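Local coordinates for protein cycloalternan-forming enzyme (Listeria monocytogenes serovar 1/2a, PDB 5F7U) that is a multidomain, carbohydrate-active member of glycoside hydrolase family 31, built round a TIM barrel with beta-rich domains before and after it, at residues 702-707 / 836-841; 743-748 / 798-803. The protein carries 1 engineered substitution. One frame throughout, in Å; residues are numbered along the deposited sequence.

Contact 1. Residues 702-707 / 836-841; sequences LPYIYT and SEYSFY
Tyr838 opens the meeting between strand 836-841 and helix 702-707. With CG anti to its backbone N (chi1 179°), its ring reaches tip to tip toward Thr707, OH 3.3 Å from Thr707 CG2. That hydroxyl also joins water 2, which donates to Tyr704 O; a phenol suits a place apolar along the ring and polar at its tip. Ser839 touches the same methyl with its backbone O, while its OG bonds Asp851. Phe840 sets CE1 3.6 Å from Pro703 CB, an apolar contact, though Pro703 O lies at the ring's edge and Thr707 OG1 3.4 Å from Phe840 CD1. Tyr841 makes the direct bond: its N donates to Thr707 OG1 at 3.2 Å and 154°. Threonine suits the spot: OG1 accepts from the strand while giving its own proton to Pro703 O, 2.8 Å away. Water 1 donates to both Pro703 O and Tyr841 O. Tyr706 CE2 comes to the edge of the Tyr841 ring, the rings set obliquely; water 3 links their hydroxyls, and Tyr706 OH bonds Leu360 O. Thus the TIM-barrel domain, within which 702-707 falls, packs on a later beta domain. The strand, outermost in its antiparallel sheet, pairs with strand 848-857, and Pro803 of strand 801-806 packs on Pro703, Tyr838 and Phe840.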
loop_
_atom_site.group_PDB
_atom_site.type_symbol
_atom_site.label_atom_id
_atom_site.label_comp_id
_atom_site.label_asym_id
_atom_site.label_seq_id
_atom_site.Cartn_x
_atom_site.Cartn_y
_atom_site.Cartn_z
ATOM N N LEU A 702 13.437 -11.839 -7.100
ATOM C CA LEU A 702 12.244 -12.548 -6.602
ATOM C C LEU A 702 12.445 -13.300 -5.271
ATOM O O LEU A 702 11.523 -13.290 -4.449
ATOM C CB LEU A 702 11.583 -13.421 -7.690
ATOM C CG LEU A 702 10.197 -14.008 -7.377
ATOM C CD1 LEU A 702 9.154 -12.940 -7.051
ATOM C CD2 LEU A 702 9.733 -14.850 -8.566
ATOM N N PRO A 703 13.639 -13.908 -5.023
ATOM C CA PRO A 703 13.763 -14.550 -3.692
ATOM C C PRO A 703 13.683 -13.551 -2.519
ATOM O O PRO A 703 13.100 -13.877 -1.478
ATOM C CB PRO A 703 15.138 -15.229 -3.762
ATOM C CG PRO A 703 15.275 -15.559 -5.219
ATOM C CD PRO A 703 14.761 -14.303 -5.898
ATOM N N TYR A 704 14.232 -12.355 -2.721
ATOM C CA TYR A 704 14.165 -11.250 -1.761
ATOM C C TYR A 704 12.736 -10.717 -1.651
ATOM O O TYR A 704 12.223 -10.521 -0.541
ATOM C CB TYR A 704 15.125 -10.139 -2.214
ATOM C CG TYR A 704 15.036 -8.818 -1.474
ATOM C CD1 TYR A 704 15.748 -8.618 -0.292
ATOM C CD2 TYR A 704 14.260 -7.754 -1.978
ATOM C CE1 TYR A 704 15.698 -7.403 0.384
ATOM C CE2 TYR A 704 14.164 -6.532 -1.288
ATOM C CZ TYR A 704 14.904 -6.366 -0.122
ATOM O OH TYR A 704 14.857 -5.174 0.578
ATOM N N ILE A 705 12.114 -10.468 -2.807
ATOM C CA ILE A 705 10.733 -9.960 -2.857
ATOM C C ILE A 705 9.765 -10.916 -2.162
ATOM O O ILE A 705 8.918 -10.489 -1.366
ATOM C CB ILE A 705 10.296 -9.686 -4.317
ATOM C CG1 ILE A 705 11.135 -8.519 -4.896
ATOM C CG2 ILE A 705 8.778 -9.430 -4.422
ATOM C CD1 ILE A 705 10.942 -8.318 -6.399
ATOM N N TYR A 706 9.919 -12.212 -2.425
ATOM C CA TYR A 706 8.978 -13.164 -1.853
ATOM C C TYR A 706 9.220 -13.366 -0.365
ATOM O O TYR A 706 8.274 -13.574 0.397
ATOM C CB TYR A 706 8.990 -14.489 -2.619
ATOM C CG TYR A 706 7.777 -15.350 -2.337
ATOM C CD1 TYR A 706 6.467 -14.817 -2.424
ATOM C CD2 TYR A 706 7.919 -16.685 -1.959
ATOM C CE1 TYR A 706 5.357 -15.593 -2.158
ATOM C CE2 TYR A 706 6.801 -17.484 -1.707
ATOM C CZ TYR A 706 5.528 -16.935 -1.797
ATOM O OH TYR A 706 4.436 -17.733 -1.528
ATOM N N THR A 707 10.486 -13.285 0.065
ATOM C CA THR A 707 10.748 -13.298 1.507
ATOM C C THR A 707 10.083 -12.088 2.163
ATOM O O THR A 707 9.525 -12.206 3.262
ATOM C CB THR A 707 12.260 -13.347 1.817
ATOM O OG1 THR A 707 12.802 -14.540 1.253
ATOM C CG2 THR A 707 12.536 -13.380 3.334
ATOM N N SER A 836 25.235 -8.798 10.835
ATOM C CA SER A 836 23.888 -8.788 10.313
ATOM C C SER A 836 23.377 -10.193 10.078
ATOM O O SER A 836 24.154 -11.153 9.966
ATOM C CB SER A 836 23.764 -7.872 9.078
ATOM O OG SER A 836 24.702 -8.193 8.079
ATOM N N GLU A 837 22.058 -10.321 10.093
ATOM C CA GLU A 837 21.426 -11.628 9.963
ATOM C C GLU A 837 20.211 -11.489 9.079
ATOM O O GLU A 837 19.609 -10.408 8.994
ATOM C CB GLU A 837 21.080 -12.232 11.332
ATOM C CG GLU A 837 20.001 -11.501 12.117
ATOM C CD GLU A 837 19.872 -11.946 13.573
ATOM O OE1 GLU A 837 20.182 -13.116 13.907
ATOM O OE2 GLU A 837 19.438 -11.105 14.405
ATOM N N TYR A 838 19.860 -12.578 8.414
ATOM C CA TYR A 838 18.715 -12.570 7.529
ATOM C C TYR A 838 18.090 -13.953 7.496
ATOM O O TYR A 838 18.805 -14.947 7.428
ATOM C CB TYR A 838 19.178 -12.173 6.137
ATOM C CG TYR A 838 18.104 -12.147 5.068
ATOM C CD1 TYR A 838 17.193 -11.091 4.993
ATOM C CD2 TYR A 838 18.038 -13.152 4.091
ATOM C CE1 TYR A 838 16.231 -11.038 3.986
ATOM C CE2 TYR A 838 17.078 -13.110 3.084
ATOM C CZ TYR A 838 16.173 -12.058 3.043
ATOM O OH TYR A 838 15.237 -11.988 2.027
ATOM N N SER A 839 16.765 -13.997 7.555
ATOM C CA SER A 839 16.025 -15.251 7.456
ATOM C C SER A 839 15.427 -15.328 6.064
ATOM O O SER A 839 14.477 -14.597 5.756
ATOM C CB SER A 839 14.915 -15.298 8.512
ATOM O OG SER A 839 14.492 -16.626 8.761
ATOM N N PHE A 840 15.992 -16.192 5.221
ATOM C CA PHE A 840 15.524 -16.379 3.851
ATOM C C PHE A 840 14.405 -17.432 3.772
ATOM O O PHE A 840 14.554 -18.541 4.273
ATOM C CB PHE A 840 16.723 -16.783 2.976
ATOM C CG PHE A 840 16.359 -17.236 1.599
ATOM C CD1 PHE A 840 15.558 -16.446 0.755
ATOM C CD2 PHE A 840 16.832 -18.470 1.124
ATOM C CE1 PHE A 840 15.229 -16.880 -0.519
ATOM C CE2 PHE A 840 16.521 -18.898 -0.160
ATOM C CZ PHE A 840 15.708 -18.110 -0.974
ATOM N N TYR A 841 13.295 -17.062 3.135
ATOM C CA TYR A 841 12.194 -17.980 2.891
ATOM C C TYR A 841 12.435 -18.762 1.611
ATOM O O TYR A 841 12.235 -18.250 0.501
ATOM C CB TYR A 841 10.889 -17.195 2.790
ATOM C CG TYR A 841 9.638 -18.033 2.634
ATOM C CD1 TYR A 841 9.393 -19.140 3.459
ATOM C CD2 TYR A 841 8.676 -17.685 1.683
ATOM C CE1 TYR A 841 8.233 -19.894 3.313
ATOM C CE2 TYR A 841 7.509 -18.420 1.537
ATOM C CZ TYR A 841 7.294 -19.519 2.347
ATOM O OH TYR A 841 6.137 -20.236 2.188
HETATM O O HOH W 1 11.646 -16.359 -1.313
HETATM O O HOH W 2 13.482 -10.025 1.958
HETATM O O HOH W 3 4.637 -20.067 -0.153
#

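Contact 2. Residues 743-748 / 798-803; sequences GDDLLV and AGAIIP
Ala800 and Asp745 form the closest approach, CB to CB at 3.6 Å, each pointing toward the other segment. The Ala800 methyl lies as near to Asp745 CG as to CB; alanine's small side chain lets the aspartate come so close to the backbone. Beside this pair, Leu746 CD2 meets Ile802 CD1 at 3.8 Å, the two chains crossing obliquely. Leu746 CG and Ile802 CG1 both lie beside the backbone N. An extended chi2 (159°) carries Ile802 CD1 out; in Leu746 CD1 takes the extended position and the other branch, CD2, does the touching. The polar link is indirect: water 4 donates to Asp745 OD2 at 2.6 Å and accepts from Ile801 N at 2.9 Å, a single bound water joining the buried carboxylate to strand 801-806. Farther out, Tyr704 OH takes the Asp745 N-H. Gly799, at phi 91°, turns the chain where a CB would run into Ala798 O. Both segments belong to the family 31 C-terminal domain, and the contact spans the step between two sheets. Strand 794-797 lies next to 746-748 in one, its Ala796 touching Leu746 and Ile802; strand 801-806 enters the other, with helix 702-715 packed against Ile802 and Pro803.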
loop_
_atom_site.group_PDB
_atom_site.type_symbol
_atom_site.label_atom_id
_atom_site.label_comp_id
_atom_site.label_asym_id
_atom_site.label_seq_id
_atom_site.Cartn_x
_atom_site.Cartn_y
_atom_site.Cartn_z
ATOM N N GLY A 743 11.135 -4.006 0.581
ATOM C CA GLY A 743 11.688 -5.016 1.527
ATOM C C GLY A 743 12.401 -4.290 2.668
ATOM O O GLY A 743 12.152 -3.109 2.887
ATOM N N ASP A 744 13.301 -4.973 3.377
ATOM C CA ASP A 744 13.981 -4.333 4.529
ATOM C C ASP A 744 15.100 -3.415 4.091
ATOM O O ASP A 744 15.459 -2.505 4.834
ATOM C CB ASP A 744 14.643 -5.379 5.453
ATOM C CG ASP A 744 13.663 -6.404 6.030
ATOM O OD1 ASP A 744 12.528 -6.042 6.384
ATOM O OD2 ASP A 744 14.062 -7.594 6.161
ATOM N N ASP A 745 15.680 -3.690 2.919
ATOM C CA ASP A 745 17.028 -3.202 2.605
ATOM C C ASP A 745 17.201 -2.237 1.452
ATOM O O ASP A 745 18.271 -1.628 1.347
ATOM C CB ASP A 745 17.946 -4.379 2.335
ATOM C CG ASP A 745 17.983 -5.330 3.476
ATOM O OD1 ASP A 745 18.332 -4.894 4.583
ATOM O OD2 ASP A 745 17.640 -6.513 3.252
ATOM N N LEU A 746 16.196 -2.112 0.584
ATOM C CA LEU A 746 16.387 -1.361 -0.661
ATOM C C LEU A 746 15.662 -0.054 -0.580
ATOM O O LEU A 746 14.488 -0.020 -0.206
ATOM C CB LEU A 746 15.913 -2.138 -1.891
ATOM C CG LEU A 746 16.633 -3.460 -2.207
ATOM C CD1 LEU A 746 15.962 -4.129 -3.413
ATOM C CD2 LEU A 746 18.129 -3.234 -2.432
ATOM N N LEU A 747 16.395 1.018 -0.884
ATOM C CA LEU A 747 15.784 2.333 -1.013
ATOM C C LEU A 747 15.602 2.596 -2.503
ATOM O O LEU A 747 16.588 2.615 -3.281
ATOM C CB LEU A 747 16.640 3.406 -0.329
ATOM C CG LEU A 747 16.051 4.825 -0.135
ATOM C CD1 LEU A 747 16.935 5.587 0.845
ATOM C CD2 LEU A 747 15.908 5.626 -1.433
ATOM N N VAL A 748 14.346 2.788 -2.918
ATOM C CA VAL A 748 14.040 2.968 -4.345
ATOM C C VAL A 748 13.562 4.398 -4.570
ATOM O O VAL A 748 12.681 4.868 -3.861
ATOM C CB VAL A 748 12.920 1.992 -4.818
ATOM C CG1 VAL A 748 12.574 2.209 -6.286
ATOM C CG2 VAL A 748 13.329 0.549 -4.577
ATOM N N ALA A 798 23.288 -0.547 4.630
ATOM C CA ALA A 798 24.440 -1.209 5.258
ATOM C C ALA A 798 24.013 -2.485 5.976
ATOM O O ALA A 798 23.027 -2.485 6.714
ATOM C CB ALA A 798 25.132 -0.247 6.230
ATOM N N GLY A 799 24.744 -3.569 5.749
ATOM C CA GLY A 799 24.449 -4.831 6.427
ATOM C C GLY A 799 23.486 -5.708 5.653
ATOM O O GLY A 799 23.280 -6.862 6.041
ATOM N N ALA A 800 22.941 -5.199 4.543
ATOM C CA ALA A 800 21.956 -5.955 3.733
ATOM C C ALA A 800 22.484 -7.309 3.276
ATOM O O ALA A 800 23.637 -7.431 2.872
ATOM C CB ALA A 800 21.503 -5.143 2.529
ATOM N N ILE A 801 21.614 -8.308 3.363
ATOM C CA ILE A 801 21.829 -9.650 2.808
ATOM C C ILE A 801 20.627 -9.874 1.897
ATOM O O ILE A 801 19.497 -9.972 2.371
ATOM C CB ILE A 801 21.918 -10.743 3.906
ATOM C CG1 ILE A 801 23.089 -10.442 4.863
ATOM C CG2 ILE A 801 22.090 -12.120 3.251
ATOM C CD1 ILE A 801 22.943 -11.030 6.266
ATOM N N ILE A 802 20.877 -9.892 0.586
ATOM C CA ILE A 802 19.793 -9.901 -0.416
ATOM C C ILE A 802 19.860 -11.179 -1.255
ATOM O O ILE A 802 20.768 -11.319 -2.064
ATOM C CB ILE A 802 19.867 -8.651 -1.321
ATOM C CG1 ILE A 802 19.757 -7.369 -0.468
ATOM C CG2 ILE A 802 18.783 -8.684 -2.408
ATOM C CD1 ILE A 802 20.322 -6.129 -1.158
ATOM N N PRO A 803 18.884 -12.101 -1.082
ATOM C CA PRO A 803 18.870 -13.323 -1.908
ATOM C C PRO A 803 18.427 -13.020 -3.323
ATOM O O PRO A 803 17.514 -12.198 -3.537
ATOM C CB PRO A 803 17.848 -14.217 -1.223
ATOM C CG PRO A 803 16.929 -13.270 -0.520
ATOM C CD PRO A 803 17.741 -12.046 -0.150
HETATM O O HOH W 4 18.916 -8.300 4.553
#

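Overall arrangement
All five touching residues of contact 2 are buried, whereas contact 1 is a core contact with a rim, Tyr838, Ser839 and Tyr841 being partly exposed. Their centres are about 9 Å apart, and contact 2 is nested within the chain loop that contact 1 closes. Contact 1 joins helix 702-715 to an edge strand of a later sheet; it is the larger, rich in aromatic rings, with a direct hydrogen bond and three bridging waters. Contact 2, where one beta sheet gives way to the next, is smaller and mostly aliphatic, its polar link made by one water. Tyr704 ties them together, its hydroxyl also bonding Phe742 O, and Ser836 OG bonds Gly799 O. Strand 801-806 thus lies between helix 702-715, strand 746-748 and strand 835-842.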